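Local atomic coordinates of MAU2 chromatid cohesion factor homolog (Saccharomyces cerevisiae, PDB entry 4XDN), a protein that forms a complex with Scc2 that is required to load cohesin onto chromosomes, and so takes part in sister chromatid cohesion. Residues Q31-A36 / Q71-K76; L107-L112 / E133-H138; K350-T355 / F385-K390; E502-I507 / L562-L567. One frame throughout, in Å; residues are numbered along the deposited sequence.

Interaction 1. Residues Q31-A36 / Q71-K76; sequences QVYHLA and QLLKTK
Val32 and Tyr33 face Leu73 where helix 29-45 runs roughly antiparallel to helix 53-76, the two segment axes at 149° to each other and 10.1 Å apart at their closest. Leu73 is the central side chain, and its two methyls divide the work. CD2 goes to Val32, lying 3.9 Å from Val32 CG1, and the two side chains lie alongside, pointing opposite ways. CD1 turns to Tyr33 instead: it sits 4.0 Å from Tyr33 CB and reaches the ring at its edge, near the ring plane, so the aromatic faces play no part in this touch. With CG1 anti to the backbone N (chi1 174°), Val32 puts that methyl against Leu73, and the same methyl lies at 4.5 Å from Leu72 CD2, a looser neighbour. Swapping Leu73 for an alanine would probably open a gap between the helices and leave both Val32 CG1 and the edge of the Tyr33 ring without their closest apolar mate across this contact. The phenol end of Tyr33 looks beyond this pair, its OH hydrogen-bonded to Glu90. A chain of another protein also packs on Val32 and Leu72 and sets an aromatic ring edge-to-face with Tyr33. Around the buried contact, strand 26-28 touches Val32 through Leu27, and helix 81-98 lays Val87 against Leu73.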
# COMPACT_ATOMS: atom_id res chain seq x y z
N GLN A 31 -9.20 -32.67 -31.38
CA GLN A 31 -7.75 -32.83 -31.27
C GLN A 31 -7.04 -31.48 -31.33
O GLN A 31 -6.08 -31.25 -30.60
CB GLN A 31 -7.23 -33.77 -32.36
CG GLN A 31 -7.44 -35.25 -32.04
CD GLN A 31 -7.28 -36.15 -33.25
OE1 GLN A 31 -7.25 -35.69 -34.39
NE2 GLN A 31 -7.19 -37.45 -33.00
N VAL A 32 -7.53 -30.60 -32.20
CA VAL A 32 -6.97 -29.25 -32.31
C VAL A 32 -7.23 -28.48 -31.02
O VAL A 32 -6.36 -27.77 -30.52
CB VAL A 32 -7.56 -28.49 -33.50
CG1 VAL A 32 -7.09 -27.04 -33.52
CG2 VAL A 32 -7.20 -29.18 -34.80
N TYR A 33 -8.45 -28.63 -30.50
CA TYR A 33 -8.85 -27.96 -29.27
C TYR A 33 -8.00 -28.41 -28.09
O TYR A 33 -7.54 -27.58 -27.31
CB TYR A 33 -10.33 -28.22 -28.99
CG TYR A 33 -10.82 -27.65 -27.68
CD1 TYR A 33 -10.83 -26.28 -27.45
CD2 TYR A 33 -11.28 -28.49 -26.67
CE1 TYR A 33 -11.27 -25.76 -26.24
CE2 TYR A 33 -11.73 -27.97 -25.46
CZ TYR A 33 -11.72 -26.61 -25.25
OH TYR A 33 -12.17 -26.10 -24.06
N HIS A 34 -7.79 -29.72 -27.98
CA HIS A 34 -7.01 -30.27 -26.88
C HIS A 34 -5.53 -29.92 -27.01
O HIS A 34 -4.83 -29.79 -26.00
CB HIS A 34 -7.18 -31.79 -26.80
CG HIS A 34 -8.56 -32.21 -26.41
ND1 HIS A 34 -9.48 -31.34 -25.85
CD2 HIS A 34 -9.20 -33.40 -26.50
CE1 HIS A 34 -10.61 -31.97 -25.62
NE2 HIS A 34 -10.46 -33.23 -25.99
N LEU A 35 -5.05 -29.77 -28.24
CA LEU A 35 -3.67 -29.35 -28.46
C LEU A 35 -3.46 -27.91 -27.99
O LEU A 35 -2.46 -27.60 -27.35
CB LEU A 35 -3.29 -29.47 -29.94
CG LEU A 35 -2.90 -30.86 -30.43
CD1 LEU A 35 -2.82 -30.88 -31.95
CD2 LEU A 35 -1.58 -31.30 -29.82
N ALA A 36 -4.42 -27.05 -28.31
CA ALA A 36 -4.39 -25.67 -27.85
C ALA A 36 -4.34 -25.62 -26.33
O ALA A 36 -3.65 -24.79 -25.75
CB ALA A 36 -5.61 -24.91 -28.36
N GLN A 71 -7.10 -19.88 -32.85
CA GLN A 71 -7.47 -19.08 -34.01
C GLN A 71 -7.85 -19.98 -35.17
O GLN A 71 -8.72 -19.65 -35.98
CB GLN A 71 -6.32 -18.15 -34.40
CG GLN A 71 -6.13 -17.00 -33.43
CD GLN A 71 -4.95 -16.11 -33.78
OE1 GLN A 71 -3.92 -16.58 -34.28
NE2 GLN A 71 -5.08 -14.82 -33.51
N LEU A 72 -7.18 -21.12 -35.24
CA LEU A 72 -7.44 -22.11 -36.27
C LEU A 72 -8.89 -22.57 -36.21
O LEU A 72 -9.56 -22.71 -37.23
CB LEU A 72 -6.49 -23.30 -36.10
CG LEU A 72 -5.95 -24.03 -37.33
CD1 LEU A 72 -5.33 -23.07 -38.35
CD2 LEU A 72 -4.92 -25.04 -36.87
N LEU A 73 -9.38 -22.80 -34.99
CA LEU A 73 -10.76 -23.24 -34.78
C LEU A 73 -11.75 -22.17 -35.24
O LEU A 73 -12.74 -22.48 -35.90
CB LEU A 73 -11.00 -23.58 -33.31
CG LEU A 73 -10.30 -24.83 -32.78
CD1 LEU A 73 -10.46 -24.94 -31.27
CD2 LEU A 73 -10.84 -26.08 -33.47
N LYS A 74 -11.48 -20.92 -34.88
CA LYS A 74 -12.41 -19.83 -35.18
C LYS A 74 -12.49 -19.49 -36.66
O LYS A 74 -13.51 -18.99 -37.13
CB LYS A 74 -12.01 -18.58 -34.39
CG LYS A 74 -12.42 -18.62 -32.93
CD LYS A 74 -12.15 -17.30 -32.22
CE LYS A 74 -13.04 -16.17 -32.74
NZ LYS A 74 -14.49 -16.46 -32.61
N THR A 75 -11.42 -19.77 -37.40
CA THR A 75 -11.32 -19.34 -38.80
C THR A 75 -11.59 -20.46 -39.81
O THR A 75 -12.01 -20.19 -40.93
CB THR A 75 -9.92 -18.76 -39.09
OG1 THR A 75 -8.92 -19.73 -38.76
CG2 THR A 75 -9.69 -17.49 -38.29
N LYS A 76 -11.34 -21.70 -39.41
CA LYS A 76 -11.41 -22.83 -40.33
C LYS A 76 -12.56 -23.79 -40.01
O LYS A 76 -12.77 -24.77 -40.73
CB LYS A 76 -10.09 -23.60 -40.32
CG LYS A 76 -8.90 -22.81 -40.84
CD LYS A 76 -8.99 -22.57 -42.34
CE LYS A 76 -7.74 -21.87 -42.87
NZ LYS A 76 -7.57 -20.51 -42.28

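Interaction 2. Residues L107-L112 / E133-H138; sequences LYISSL and EFLLLH
Ile109 packs hard against Leu135 and Leu136, and the tightness of the contact is all on its side. The delta methyls of Ile109 and Leu135 are the closest pair, CD1 to CD1 at 3.4 Å, which is shorter than usual carbon-carbon contact; the two side chains are set roughly perpendicular. The other branch of Ile109 serves Leu136: CG2, anti to the backbone N, comes within 3.6 Å of Leu136 CD1, and there the side chains run alongside with their ends pointing opposite ways. One isoleucine thus splits its two branches between two consecutive leucines. Toward the more exposed edge the packing slackens. Ser110 OG approaches the same methyl, Leu136 CD1, at 4.2 Å, a mere touch; the hydroxyl is hydrogen-bonded to Glu106 O within its own helix. Glu133, which takes no part in the touch, pairs with Lys113 in a salt bridge. The segments run at 140° to each other, with 9.9 Å between their axes, and the second of them includes a wider pi-type turn at 135-138. Helix 81-98 lies behind Ile109, meeting it through Val92, while helices 147-165 and 170-189 pack on Leu137 of helix 126-144.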
# COMPACT_ATOMS: atom_id res chain seq x y z
N LEU A 107 -11.62 -7.03 -30.24
CA LEU A 107 -12.35 -7.32 -31.47
C LEU A 107 -13.00 -8.69 -31.41
O LEU A 107 -14.13 -8.87 -31.87
CB LEU A 107 -11.42 -7.24 -32.69
CG LEU A 107 -11.06 -5.85 -33.21
CD1 LEU A 107 -10.08 -5.96 -34.37
CD2 LEU A 107 -12.30 -5.07 -33.65
N TYR A 108 -12.29 -9.66 -30.84
CA TYR A 108 -12.82 -11.01 -30.71
C TYR A 108 -14.03 -11.04 -29.78
O TYR A 108 -15.05 -11.67 -30.09
CB TYR A 108 -11.75 -11.96 -30.20
CG TYR A 108 -10.79 -12.43 -31.27
CD1 TYR A 108 -11.24 -13.18 -32.35
CD2 TYR A 108 -9.43 -12.14 -31.19
CE1 TYR A 108 -10.37 -13.61 -33.33
CE2 TYR A 108 -8.56 -12.57 -32.17
CZ TYR A 108 -9.03 -13.30 -33.23
OH TYR A 108 -8.16 -13.73 -34.20
N ILE A 109 -13.93 -10.36 -28.64
CA ILE A 109 -15.01 -10.34 -27.67
C ILE A 109 -16.21 -9.56 -28.20
O ILE A 109 -17.35 -9.98 -28.04
CB ILE A 109 -14.55 -9.74 -26.32
CG1 ILE A 109 -13.37 -10.53 -25.75
CG2 ILE A 109 -15.70 -9.72 -25.32
CD1 ILE A 109 -13.67 -12.00 -25.49
N SER A 110 -15.94 -8.43 -28.84
CA SER A 110 -17.00 -7.62 -29.43
C SER A 110 -17.75 -8.41 -30.50
O SER A 110 -18.98 -8.38 -30.56
CB SER A 110 -16.43 -6.34 -30.04
OG SER A 110 -15.89 -5.50 -29.04
N SER A 111 -16.99 -9.13 -31.33
CA SER A 111 -17.58 -9.99 -32.35
C SER A 111 -18.42 -11.08 -31.71
O SER A 111 -19.54 -11.34 -32.14
CB SER A 111 -16.49 -10.61 -33.23
OG SER A 111 -15.86 -9.63 -34.03
N LEU A 112 -17.87 -11.72 -30.69
CA LEU A 112 -18.57 -12.78 -29.98
C LEU A 112 -19.88 -12.26 -29.38
O LEU A 112 -20.92 -12.90 -29.51
CB LEU A 112 -17.69 -13.37 -28.88
CG LEU A 112 -18.29 -14.53 -28.08
CD1 LEU A 112 -18.56 -15.73 -28.98
CD2 LEU A 112 -17.38 -14.91 -26.94
N GLU A 133 -18.95 -8.81 -21.38
CA GLU A 133 -18.97 -7.47 -20.80
C GLU A 133 -17.90 -7.32 -19.72
O GLU A 133 -17.29 -6.26 -19.58
CB GLU A 133 -20.35 -7.16 -20.22
CG GLU A 133 -21.47 -7.05 -21.25
CD GLU A 133 -21.28 -5.88 -22.21
OE1 GLU A 133 -20.59 -4.91 -21.86
OE2 GLU A 133 -21.83 -5.95 -23.33
N PHE A 134 -17.68 -8.39 -18.96
CA PHE A 134 -16.67 -8.37 -17.91
C PHE A 134 -15.28 -8.23 -18.52
O PHE A 134 -14.46 -7.44 -18.05
CB PHE A 134 -16.76 -9.64 -17.06
CG PHE A 134 -16.05 -9.53 -15.74
CD1 PHE A 134 -16.66 -8.92 -14.66
CD2 PHE A 134 -14.77 -10.04 -15.59
CE1 PHE A 134 -16.00 -8.82 -13.44
CE2 PHE A 134 -14.11 -9.94 -14.38
CZ PHE A 134 -14.73 -9.33 -13.30
N LEU A 135 -15.02 -8.98 -19.58
CA LEU A 135 -13.75 -8.86 -20.29
C LEU A 135 -13.59 -7.47 -20.88
O LEU A 135 -12.51 -6.88 -20.83
CB LEU A 135 -13.65 -9.92 -21.39
CG LEU A 135 -13.54 -11.37 -20.93
CD1 LEU A 135 -13.65 -12.32 -22.11
CD2 LEU A 135 -12.25 -11.60 -20.18
N LEU A 136 -14.67 -6.94 -21.44
CA LEU A 136 -14.64 -5.64 -22.11
C LEU A 136 -14.49 -4.47 -21.14
O LEU A 136 -13.84 -3.47 -21.46
CB LEU A 136 -15.93 -5.46 -22.93
CG LEU A 136 -15.87 -5.35 -24.46
CD1 LEU A 136 -14.81 -6.23 -25.10
CD2 LEU A 136 -17.24 -5.71 -25.02
N LEU A 137 -15.09 -4.59 -19.96
CA LEU A 137 -15.21 -3.47 -19.04
C LEU A 137 -14.27 -3.57 -17.84
O LEU A 137 -13.95 -2.56 -17.21
CB LEU A 137 -16.65 -3.35 -18.56
CG LEU A 137 -17.70 -3.15 -19.66
CD1 LEU A 137 -19.10 -3.24 -19.09
CD2 LEU A 137 -17.51 -1.81 -20.37
N HIS A 138 -13.82 -4.79 -17.52
CA HIS A 138 -12.97 -5.01 -16.35
C HIS A 138 -11.57 -5.50 -16.73
O HIS A 138 -10.58 -4.82 -16.47
CB HIS A 138 -13.63 -6.01 -15.40
CG HIS A 138 -12.80 -6.35 -14.20
ND1 HIS A 138 -11.93 -7.43 -14.18
CD2 HIS A 138 -12.70 -5.77 -12.98
CE1 HIS A 138 -11.34 -7.49 -13.01
NE2 HIS A 138 -11.78 -6.49 -12.26

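Interaction 3. Residues K350-T355 / F385-K390; sequences KVYSTT and FCEFYK
Cys386 pushes its side chain between Val351 and Tyr352: SG meets Val351 and the Tyr352 backbone, CB the Tyr352 ring. SG rests 3.6 Å from Val351 CG1, the methyl that chi1 of 175° sets anti to the backbone N. The sulfur also lies close to the backbone of the opposite helix, 3.7 Å from Tyr352 N. CB, meanwhile, meets the tyrosine ring in its plane, at the edge, 3.9 Å from CD2 of Tyr352. The ring therefore stands beside the cysteine and does not lie over it. Glu387 comes farther out along the ring, its chain bent at chi2 and its OE2 4.1 Å from Tyr352 CE2. Ring and carboxylate planes are 87° apart, close to perpendicular, and the touch is a loose one on the more exposed side of the contact. On the inner side, Val351 is backed by Asn322 and Leu325 of helix 317-331. The small Cys386 probably helps the CA atoms of Tyr352 and Cys386 come within 6.2 Å. Helices 339-360 and 369-398 follow one another in the chain and run nearly antiparallel here, at 164°, with the segment axes 9.9 Å apart: an antiparallel pair of successive helices, consistent with the extended, mainly helical build of the chain.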
# COMPACT_ATOMS: atom_id res chain seq x y z
N LYS A 350 14.06 -11.64 9.42
CA LYS A 350 13.32 -12.87 9.19
C LYS A 350 12.34 -12.70 8.03
O LYS A 350 12.23 -13.57 7.16
CB LYS A 350 12.57 -13.31 10.45
CG LYS A 350 11.69 -14.53 10.25
CD LYS A 350 11.10 -15.02 11.57
CE LYS A 350 10.11 -16.15 11.35
NZ LYS A 350 9.39 -16.52 12.60
N VAL A 351 11.63 -11.57 8.03
CA VAL A 351 10.73 -11.23 6.93
C VAL A 351 11.52 -11.19 5.62
O VAL A 351 11.06 -11.69 4.59
CB VAL A 351 10.06 -9.86 7.16
CG1 VAL A 351 9.21 -9.45 5.95
CG2 VAL A 351 9.21 -9.89 8.42
N TYR A 352 12.71 -10.61 5.68
CA TYR A 352 13.58 -10.52 4.51
C TYR A 352 13.94 -11.91 4.00
O TYR A 352 13.72 -12.23 2.83
CB TYR A 352 14.84 -9.73 4.86
CG TYR A 352 15.71 -9.41 3.66
CD1 TYR A 352 16.71 -10.29 3.25
CD2 TYR A 352 15.55 -8.23 2.96
CE1 TYR A 352 17.51 -10.00 2.17
CE2 TYR A 352 16.35 -7.93 1.87
CZ TYR A 352 17.33 -8.82 1.48
OH TYR A 352 18.13 -8.54 0.40
N SER A 353 14.49 -12.75 4.88
CA SER A 353 14.91 -14.09 4.50
C SER A 353 13.74 -14.97 4.06
O SER A 353 13.87 -15.75 3.12
CB SER A 353 15.66 -14.77 5.65
OG SER A 353 14.80 -14.99 6.76
N THR A 354 12.61 -14.86 4.75
CA THR A 354 11.41 -15.61 4.37
C THR A 354 11.00 -15.24 2.96
O THR A 354 10.70 -16.11 2.14
CB THR A 354 10.24 -15.35 5.34
OG1 THR A 354 10.56 -15.85 6.64
CG2 THR A 354 8.95 -16.02 4.84
N THR A 355 10.98 -13.94 2.69
CA THR A 355 10.59 -13.41 1.39
C THR A 355 11.53 -13.91 0.30
O THR A 355 11.08 -14.26 -0.80
CB THR A 355 10.58 -11.87 1.41
OG1 THR A 355 9.62 -11.42 2.37
CG2 THR A 355 10.23 -11.30 0.05
N PHE A 385 11.00 -2.82 1.68
CA PHE A 385 10.43 -2.32 2.93
C PHE A 385 11.32 -2.70 4.12
O PHE A 385 11.51 -1.90 5.03
CB PHE A 385 9.02 -2.87 3.15
CG PHE A 385 7.95 -2.14 2.38
CD1 PHE A 385 7.71 -0.79 2.62
CD2 PHE A 385 7.17 -2.79 1.44
CE1 PHE A 385 6.72 -0.12 1.93
CE2 PHE A 385 6.18 -2.12 0.74
CZ PHE A 385 5.96 -0.79 0.99
N CYS A 386 11.86 -3.91 4.09
CA CYS A 386 12.71 -4.40 5.18
C CYS A 386 13.96 -3.54 5.33
O CYS A 386 14.33 -3.17 6.45
CB CYS A 386 13.12 -5.85 4.93
SG CYS A 386 11.78 -7.06 5.14
N GLU A 387 14.56 -3.18 4.22
CA GLU A 387 15.74 -2.37 4.21
C GLU A 387 15.43 -0.96 4.62
O GLU A 387 16.17 -0.34 5.31
CB GLU A 387 16.35 -2.30 2.82
CG GLU A 387 17.10 -3.51 2.36
CD GLU A 387 18.38 -3.76 3.10
OE1 GLU A 387 18.83 -2.87 3.85
OE2 GLU A 387 18.93 -4.87 2.94
N PHE A 388 14.33 -0.47 4.14
CA PHE A 388 13.94 0.91 4.43
C PHE A 388 13.71 1.12 5.93
O PHE A 388 14.21 2.07 6.51
CB PHE A 388 12.68 1.30 3.66
CG PHE A 388 12.10 2.62 4.09
CD1 PHE A 388 12.64 3.81 3.65
CD2 PHE A 388 11.01 2.67 4.95
CE1 PHE A 388 12.12 5.03 4.05
CE2 PHE A 388 10.48 3.88 5.35
CZ PHE A 388 11.03 5.06 4.90
N TYR A 389 12.95 0.21 6.54
CA TYR A 389 12.62 0.34 7.95
C TYR A 389 13.80 -0.00 8.84
O TYR A 389 13.85 0.42 10.00
CB TYR A 389 11.42 -0.55 8.30
CG TYR A 389 10.10 0.02 7.81
CD1 TYR A 389 9.60 1.20 8.34
CD2 TYR A 389 9.36 -0.62 6.82
CE1 TYR A 389 8.40 1.73 7.90
CE2 TYR A 389 8.16 -0.09 6.38
CZ TYR A 389 7.69 1.08 6.92
OH TYR A 389 6.49 1.61 6.49
N LYS A 390 14.75 -0.76 8.31
CA LYS A 390 16.00 -1.02 9.02
C LYS A 390 16.76 0.30 9.16
O LYS A 390 17.23 0.65 10.25
CB LYS A 390 16.86 -2.04 8.27
CG LYS A 390 18.11 -2.49 9.02
CD LYS A 390 19.09 -3.18 8.09
CE LYS A 390 20.21 -3.86 8.86
NZ LYS A 390 21.27 -4.41 7.97

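Interaction 4. Residues E502-I507 / L562-L567; sequences ECTVTI and LLLQIL
Leu564 reaches across to Cys503 and Thr504, and its side chain is worth following outward. CB starts off to the flank of the contact and meets nothing of segment 502-507 within 4.2 Å. CG, placed anti to the backbone N by chi1 of -176°, swings the chain toward the other helix but still stops short of touching it. The branch then divides the roles: CD1 makes the contact, 3.9 Å from Thr504 OG1 and 4.2 Å from Cys503 SG, whereas CD2 has no partner in this segment at that range. The leucine and the threonine side chains stand nearly square to one another. That oxygen is not left to the methyl alone. Thr504 OG1 is hydrogen-bonded to Ile500 O, one turn back in its own helix, and to an aromatic side chain of another protein's chain. One turn on, Ile507 CG2 and Leu567 CD1 continue the apolar line with a distant touch of 4.5 Å. The segments run at 48° to one another, their axes 11.0 Å apart, and the side chains meet at fairly long range throughout. Val568 adds to the contact from helix 562-575, touching both Cys503 and Ile507, and Phe539 of helix 526-543 packs on Cys503 as well. The chemistry is that of a buried apolar seam, its pieces a methyl, a sulfur and branched aliphatic chains, holding by shape and by exclusion of water; the one hydroxyl within it, Thr504 OG1, is bonded to partners other than the leucine it touches.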
# COMPACT_ATOMS: atom_id res chain seq x y z
N GLU A 502 -1.50 14.32 15.80
CA GLU A 502 -2.26 15.42 16.38
C GLU A 502 -1.47 16.12 17.48
O GLU A 502 -1.54 17.34 17.62
CB GLU A 502 -3.60 14.93 16.93
CG GLU A 502 -4.69 14.79 15.89
CD GLU A 502 -5.16 16.14 15.35
OE1 GLU A 502 -5.24 17.10 16.14
OE2 GLU A 502 -5.44 16.22 14.14
N CYS A 503 -0.73 15.33 18.25
CA CYS A 503 0.06 15.88 19.34
C CYS A 503 1.25 16.66 18.79
O CYS A 503 1.62 17.70 19.33
CB CYS A 503 0.54 14.77 20.28
SG CYS A 503 1.36 15.38 21.78
N THR A 504 1.85 16.14 17.73
CA THR A 504 2.99 16.81 17.10
C THR A 504 2.57 18.20 16.62
O THR A 504 3.31 19.17 16.79
CB THR A 504 3.54 15.99 15.92
OG1 THR A 504 4.00 14.72 16.39
CG2 THR A 504 4.70 16.71 15.24
N VAL A 505 1.38 18.29 16.03
CA VAL A 505 0.86 19.56 15.55
C VAL A 505 0.70 20.55 16.70
O VAL A 505 1.12 21.70 16.60
CB VAL A 505 -0.49 19.37 14.82
CG1 VAL A 505 -1.12 20.71 14.44
CG2 VAL A 505 -0.30 18.53 13.57
N THR A 506 0.08 20.09 17.79
CA THR A 506 -0.13 20.92 18.97
C THR A 506 1.20 21.40 19.55
O THR A 506 1.37 22.59 19.84
CB THR A 506 -0.91 20.15 20.06
OG1 THR A 506 -2.19 19.76 19.55
CG2 THR A 506 -1.10 21.01 21.31
N ILE A 507 2.12 20.47 19.73
CA ILE A 507 3.44 20.76 20.29
C ILE A 507 4.18 21.81 19.46
O ILE A 507 4.74 22.76 20.02
CB ILE A 507 4.28 19.46 20.37
CG1 ILE A 507 4.09 18.77 21.73
CG2 ILE A 507 5.77 19.74 20.19
CD1 ILE A 507 2.66 18.71 22.24
N LEU A 562 10.13 8.22 21.90
CA LEU A 562 10.97 8.90 22.88
C LEU A 562 10.90 10.41 22.78
O LEU A 562 10.54 11.08 23.75
CB LEU A 562 12.43 8.46 22.73
CG LEU A 562 13.39 9.06 23.76
CD1 LEU A 562 13.07 8.56 25.15
CD2 LEU A 562 14.82 8.75 23.39
N LEU A 563 11.24 10.96 21.61
CA LEU A 563 11.30 12.40 21.44
C LEU A 563 9.95 13.04 21.74
O LEU A 563 9.87 14.09 22.39
CB LEU A 563 11.75 12.77 20.03
CG LEU A 563 11.80 14.27 19.71
CD1 LEU A 563 12.75 15.00 20.65
CD2 LEU A 563 12.18 14.51 18.27
N LEU A 564 8.88 12.40 21.28
CA LEU A 564 7.54 12.92 21.48
C LEU A 564 7.19 12.94 22.96
O LEU A 564 6.71 13.95 23.48
CB LEU A 564 6.51 12.10 20.70
CG LEU A 564 5.07 12.60 20.76
CD1 LEU A 564 4.95 13.99 20.14
CD2 LEU A 564 4.14 11.63 20.05
N GLN A 565 7.44 11.83 23.64
CA GLN A 565 7.11 11.71 25.06
C GLN A 565 7.81 12.79 25.89
O GLN A 565 7.23 13.33 26.83
CB GLN A 565 7.48 10.32 25.59
CG GLN A 565 6.35 9.64 26.34
CD GLN A 565 6.82 8.43 27.13
OE1 GLN A 565 7.78 7.75 26.75
NE2 GLN A 565 6.14 8.16 28.25
N ILE A 566 9.05 13.09 25.54
CA ILE A 566 9.83 14.09 26.27
C ILE A 566 9.27 15.49 26.04
O ILE A 566 9.14 16.28 26.98
CB ILE A 566 11.32 14.05 25.86
CG1 ILE A 566 11.94 12.71 26.27
CG2 ILE A 566 12.10 15.18 26.51
CD1 ILE A 566 13.35 12.48 25.75
N LEU A 567 8.94 15.81 24.79
CA LEU A 567 8.46 17.14 24.44
C LEU A 567 7.09 17.45 25.05
O LEU A 567 6.83 18.57 25.49
CB LEU A 567 8.40 17.31 22.92
CG LEU A 567 9.75 17.32 22.19
CD1 LEU A 567 9.53 17.40 20.69
CD2 LEU A 567 10.63 18.47 22.65

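In the fold
All four contacts join helix to helix through apolar side chains, and each pairs a different two helices of a predominantly helical chain. Interactions 1 and 4 are buried, whereas interactions 2 and 3 each pair a buried side with a more exposed edge, where Ser110 and Glu387 bring in polar atoms. Interaction 1 is purely apolar across its touch; interaction 4 holds a buried, hydrogen-bonded hydroxyl. Interactions 1 and 2 are neighbours: Tyr108 touches Gln71 and Lys74. Interaction 4 lies across the chain's centre from both, its centre about 69 Å from that of interaction 1. Interactions 1 to 3 join roughly antiparallel segments (140 to 164°); interaction 4 crosses at 48° and links helices farther apart in sequence.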